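Local coordinates for succinate--CoA ligase subunit alpha (Campylobacter jejuni, PDB 6MEL), which is the alpha subunit of a two-chain CoA ligase, combining a Rossmann-like CoA-binding domain with a second alpha/beta CoA-ligase domain, at residues A[152-157]-A[207-212]; A[121-126]-A[179-184]. All coordinates share one frame; numbering follows the deposited sequence. Where two conformers were deposited one is given.

Interaction 1: A[152-157]-A[207-212]; sequences SKSGTL and IGEIGG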
loop_
_atom_site.group_PDB
_atom_site.type_symbol
_atom_site.label_atom_id
_atom_site.label_comp_id
_atom_site.label_asym_id
_atom_site.label_seq_id
_atom_site.Cartn_x
_atom_site.Cartn_y
_atom_site.Cartn_z
ATOM N N SER A 152 -2.442 14.037 -7.453
ATOM C CA SER A 152 -1.381 13.402 -6.645
ATOM C C SER A 152 -1.895 12.185 -5.860
ATOM O O SER A 152 -2.923 12.255 -5.188
ATOM C CB SER A 152 -0.776 14.413 -5.732
ATOM O OG SER A 152 0.247 13.855 -4.931
ATOM N N LYS A 153 -1.083 11.127 -5.866
ATOM C CA LYS A 153 -1.327 9.951 -5.063
ATOM C C LYS A 153 -0.825 10.152 -3.621
ATOM O O LYS A 153 -0.974 9.214 -2.762
ATOM C CB LYS A 153 -0.592 8.745 -5.636
ATOM C CG LYS A 153 -1.276 7.949 -6.742
ATOM C CD LYS A 153 -0.371 6.844 -7.217
ATOM C CE LYS A 153 -1.030 5.980 -8.263
ATOM N NZ LYS A 153 -0.128 4.894 -8.708
ATOM N N SER A 154 -0.266 11.326 -3.306
ATOM C CA SER A 154 0.234 11.548 -1.936
ATOM C C SER A 154 -0.376 12.785 -1.258
ATOM O O SER A 154 -1.207 13.512 -1.841
ATOM C CB SER A 154 1.733 11.530 -1.852
ATOM O OG SER A 154 2.348 11.908 -3.024
ATOM N N GLY A 155 -0.013 12.939 0.028
ATOM C CA GLY A 155 -0.446 14.058 0.871
ATOM C C GLY A 155 0.586 15.186 0.916
ATOM O O GLY A 155 0.543 16.155 0.117
ATOM N N THR A 156 1.551 15.072 1.830
ATOM C CA THR A 156 2.532 16.149 2.042
ATOM C C THR A 156 3.339 16.471 0.776
ATOM O O THR A 156 3.715 17.627 0.574
ATOM C CB THR A 156 3.446 15.820 3.233
ATOM O OG1 THR A 156 4.053 14.546 3.041
ATOM C CG2 THR A 156 2.639 15.841 4.514
ATOM N N LEU A 157 3.648 15.483 -0.064
ATOM C CA LEU A 157 4.394 15.769 -1.291
ATOM C C LEU A 157 3.577 16.687 -2.224
ATOM O O LEU A 157 4.114 17.477 -2.959
ATOM C CB LEU A 157 4.768 14.455 -1.972
ATOM C CG LEU A 157 5.490 14.553 -3.310
ATOM C CD1 LEU A 157 6.807 15.315 -3.204
ATOM C CD2 LEU A 157 5.740 13.164 -3.843
ATOM N N ILE A 207 1.550 13.843 -9.865
ATOM C CA ILE A 207 2.475 13.253 -8.889
ATOM C C ILE A 207 2.043 11.802 -8.680
ATOM O O ILE A 207 0.911 11.560 -8.264
ATOM C CB ILE A 207 2.485 13.985 -7.534
ATOM C CG1 ILE A 207 2.626 15.505 -7.649
ATOM C CG2 ILE A 207 3.559 13.390 -6.641
ATOM C CD1 ILE A 207 4.003 15.951 -8.061
ATOM N N GLY A 208 2.952 10.867 -8.986
ATOM C CA GLY A 208 2.657 9.475 -8.851
ATOM C C GLY A 208 3.645 8.806 -7.944
ATOM O O GLY A 208 4.480 9.483 -7.321
ATOM N N GLU A 209 3.534 7.480 -7.884
ATOM C CA GLU A 209 4.461 6.658 -7.166
ATOM C C GLU A 209 4.418 5.223 -7.693
ATOM O O GLU A 209 3.585 4.878 -8.526
ATOM C CB GLU A 209 4.223 6.753 -5.659
ATOM C CG GLU A 209 2.877 6.291 -5.178
ATOM C CD GLU A 209 2.514 6.716 -3.751
ATOM O OE1 GLU A 209 2.738 7.881 -3.409
ATOM O OE2 GLU A 209 1.984 5.858 -2.993
ATOM N N ILE A 210 5.362 4.424 -7.203
ATOM C CA ILE A 210 5.464 3.014 -7.483
ATOM C C ILE A 210 4.119 2.334 -7.232
ATOM O O ILE A 210 3.349 2.729 -6.351
ATOM C CB ILE A 210 6.559 2.366 -6.633
ATOM C CG1 ILE A 210 6.375 2.664 -5.147
ATOM C CG2 ILE A 210 7.937 2.783 -7.112
ATOM C CD1 ILE A 210 7.115 1.649 -4.263
ATOM N N GLY A 211 3.881 1.265 -8.007
ATOM C CA GLY A 211 2.744 0.346 -7.773
ATOM C C GLY A 211 1.664 0.540 -8.817
ATOM O O GLY A 211 1.221 1.681 -9.074
ATOM N N GLY A 212 1.208 -0.586 -9.380
ATOM C CA GLY A 212 0.307 -0.611 -10.529
ATOM C C GLY A 212 0.882 0.200 -11.684
ATOM O O GLY A 212 2.080 0.588 -11.693
HETATM O O HOH W 1 -1.056 2.684 -10.461
HETATM O O HOH W 2 0.681 3.341 -6.485
HETATM O O HOH W 3 2.773 10.198 -4.944
#

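Interaction 2: A[121-126]-A[179-184]; sequences GPNCPG and GGDPII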
loop_
_atom_site.group_PDB
_atom_site.type_symbol
_atom_site.label_atom_id
_atom_site.label_comp_id
_atom_site.label_asym_id
_atom_site.label_seq_id
_atom_site.Cartn_x
_atom_site.Cartn_y
_atom_site.Cartn_z
ATOM N N GLY A 121 -10.174 9.152 -3.514
ATOM C CA GLY A 121 -9.559 8.402 -2.430
ATOM C C GLY A 121 -9.798 6.910 -2.634
ATOM O O GLY A 121 -10.035 6.458 -3.767
ATOM N N PRO A 122 -9.696 6.070 -1.596
ATOM C CA PRO A 122 -9.455 6.474 -0.228
ATOM C C PRO A 122 -7.978 6.737 0.043
ATOM O O PRO A 122 -7.182 6.732 -0.886
ATOM C CB PRO A 122 -9.971 5.260 0.559
ATOM C CG PRO A 122 -9.625 4.087 -0.318
ATOM C CD PRO A 122 -9.846 4.600 -1.727
ATOM N N ASN A 123 -7.640 6.989 1.314
ATOM C CA ASN A 123 -6.247 7.198 1.755
ATOM C C ASN A 123 -5.664 8.405 1.002
ATOM O O ASN A 123 -4.635 8.315 0.288
ATOM C CB ASN A 123 -5.361 5.965 1.518
ATOM C CG ASN A 123 -3.998 6.111 2.158
ATOM O OD1 ASN A 123 -3.796 7.039 2.930
ATOM N ND2 ASN A 123 -3.061 5.231 1.826
ATOM N N CYS A 124 -6.342 9.544 1.141
ATOM C CA CYS A 124 -5.976 10.738 0.422
ATOM C C CYS A 124 -6.273 11.953 1.289
ATOM O O CYS A 124 -7.045 11.890 2.264
ATOM C CB CYS A 124 -6.705 10.843 -0.917
ATOM S SG CYS A 124 -8.427 11.412 -0.819
ATOM N N PRO A 125 -5.685 13.112 0.945
ATOM C CA PRO A 125 -5.960 14.327 1.713
ATOM C C PRO A 125 -7.189 15.098 1.221
ATOM O O PRO A 125 -7.580 16.047 1.894
ATOM C CB PRO A 125 -4.660 15.114 1.521
ATOM C CG PRO A 125 -4.267 14.740 0.102
ATOM C CD PRO A 125 -4.541 13.258 0.038
ATOM N N GLY A 126 -7.784 14.680 0.096
ATOM C CA GLY A 126 -8.992 15.294 -0.422
ATOM C C GLY A 126 -8.774 16.202 -1.613
ATOM O O GLY A 126 -7.886 15.982 -2.426
ATOM N N GLY A 179 -5.233 9.321 -3.828
ATOM C CA GLY A 179 -5.091 8.278 -2.853
ATOM C C GLY A 179 -3.935 7.333 -3.119
ATOM O O GLY A 179 -3.473 7.161 -4.270
ATOM N N GLY A 180 -3.485 6.717 -2.018
ATOM C CA GLY A 180 -2.308 5.850 -1.992
ATOM C C GLY A 180 -2.637 4.356 -1.904
ATOM O O GLY A 180 -1.754 3.547 -1.637
ATOM N N ASP A 181 -3.904 3.995 -2.102
ATOM C CA ASP A 181 -4.346 2.603 -1.979
ATOM C C ASP A 181 -4.320 1.917 -3.349
ATOM O O ASP A 181 -4.204 2.547 -4.409
ATOM C CB ASP A 181 -5.730 2.537 -1.336
ATOM C CG ASP A 181 -5.713 2.731 0.169
ATOM O OD1 ASP A 181 -4.612 2.884 0.735
ATOM O OD2 ASP A 181 -6.821 2.688 0.780
ATOM N N PRO A 182 -4.380 0.580 -3.377
ATOM C CA PRO A 182 -4.320 -0.156 -4.630
ATOM C C PRO A 182 -5.565 0.028 -5.502
ATOM O O PRO A 182 -5.466 0.008 -6.723
ATOM C CB PRO A 182 -4.193 -1.634 -4.205
ATOM C CG PRO A 182 -4.004 -1.647 -2.696
ATOM C CD PRO A 182 -4.441 -0.296 -2.202
ATOM N N ILE A 183 -6.715 0.197 -4.862
ATOM C CA ILE A 183 -7.936 0.623 -5.579
ATOM C C ILE A 183 -8.327 2.032 -5.108
ATOM O O ILE A 183 -8.532 2.238 -3.913
ATOM C CB ILE A 183 -9.083 -0.356 -5.327
ATOM C CG1 ILE A 183 -8.755 -1.791 -5.732
ATOM C CG2 ILE A 183 -10.367 0.134 -5.975
ATOM C CD1 ILE A 183 -9.882 -2.763 -5.361
ATOM N N ILE A 184 -8.459 2.957 -6.063
ATOM C CA ILE A 184 -8.852 4.306 -5.822
ATOM C C ILE A 184 -9.949 4.643 -6.818
ATOM O O ILE A 184 -10.378 3.795 -7.583
ATOM C CB ILE A 184 -7.643 5.257 -5.939
ATOM C CG1 ILE A 184 -6.928 5.119 -7.284
ATOM C CG2 ILE A 184 -6.667 5.063 -4.772
ATOM C CD1 ILE A 184 -5.967 6.242 -7.568
#

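Interaction 1: A[152-157]-A[207-212]
Ser152 and Ile207 pair where two neighbouring parallel strands end, and the backbone supplies the one direct hydrogen bond between 152-157 and 207-212: Lys153 N donates to Ile207 O over 3.1 Å, with an N-H...O angle of 157°. The same carbonyl also receives a CA-H...O contact from Ser152 CA at 3.4 Å, so that one backbone oxygen gathers both approaches from the end of the adjacent strand.

Side chains meet on the sheet face that carries Ser152 and Ile207. In the conformer described, Ile207 CG2 meets Leu157 CD2 at 3.6 Å, an apolar contact in which the two side chains lie askew to each other, while the Ser152 hydroxyl packs against Ile207 CB, its OG 3.4 Å away. That OG also accepts from Ser154 N at 3.0 Å, closing an ST turn, and bonds to Thr158.

The topology is that of an open-twisted alpha/beta sheet: strand 148-152 leads through this turn into helix 156-167, with Gly155 at the N-cap of the helix, and strand 203-209 lies next to strand 148-152 in the sheet, parallel to it.

Past the end of strand 148-152, Lys153 lays its aliphatic chain obliquely across that of Glu209, the last residue of strand 203-209. Lys153 is extended beyond CG, and its CD lies 3.9 Å from Glu209 CG; the ammonium forms a salt bridge with Glu215, whereas Glu209 OE2 turns to His247. Two waters extend the grip of Lys153 NZ: one joins it to Gly211 O, and the other, 2.8 Å from NZ, lies within bonding distance of the carbonyls of Ile210 and Gly211. A third water, donating to Glu209 OE1 at 2.8 Å, links this carboxylate to Ser154 OG.

Interaction 2: A[121-126]-A[179-184]
Two loops that leave the carboxyl ends of strands 118-120 and 172-177 face each other here, at the junction between the Rossmann-like sheet and the sheet of the CoA-ligase domain. Pro122, preceded by a cis peptide bond, and Asn123 form the bend of the first loop; Gly179, Gly180 and Asp181 form the facing part of the second.

Backbone contacts draw the loops together. Gly180 N donates to Asn123 O at 3.0 Å. Beside this bond, Gly179 CA lies 3.2 Å from Asn123 O and also makes a CA-H...O contact with Pro122 O. Gly179, with no side chain, lets its CA come close to both carbonyls. Cys124 CB comes over the same residue, 3.6 Å from Gly179 CA. Farther along the second loop, Ile184 CA makes another CA-H...O contact, to Gly121 O, and Ile184 CB also lies near that oxygen.

Asn123 and Asp181 carry the main side-chain interaction, crossing at about a right angle. Asn123 CG is anti to the backbone N (chi1 -171°), which carries the amide toward Asp181, and Asn123 ND2 donates to Asp181 OD1 at 3.0 Å. The donor comes from above the carboxylate plane, and the amide and carboxylate planes are turned 50° apart. ND2 has a second, weak bond to Glu98, so two acidic side chains share this amide. Asn123 CB also packs against the carboxylate, 3.5 Å from Asp181 CG. Helix 102-115 adds Met105 against Pro122 and Val102 against Ile183. The other carboxylate oxygen, Asp181 OD2, lies 3.3 Å from CG of the Pro122 ring.

From the N terminus, the chain first completes the Rossmann-like sheet at strand 118-120 and enters 121-126, then passes through strands 126-129, 133-136 and 148-152 to reach 152-157. Helix 156-167 and strand 172-177 follow before 179-184 returns to 121-126, closing the loop of interaction 2. Only after helix 188-197 does the end of strand 203-209, with the loop that follows, close interaction 1. The two closures therefore cross rather than nest. Interaction 1 joins adjacent strands within the CoA-ligase sheet, whereas interaction 2 ties that sheet's loops to the Rossmann-like half. They touch directly where Lys153 CG packs against Gly179 O and Pro125 against Ser154 and Gly155.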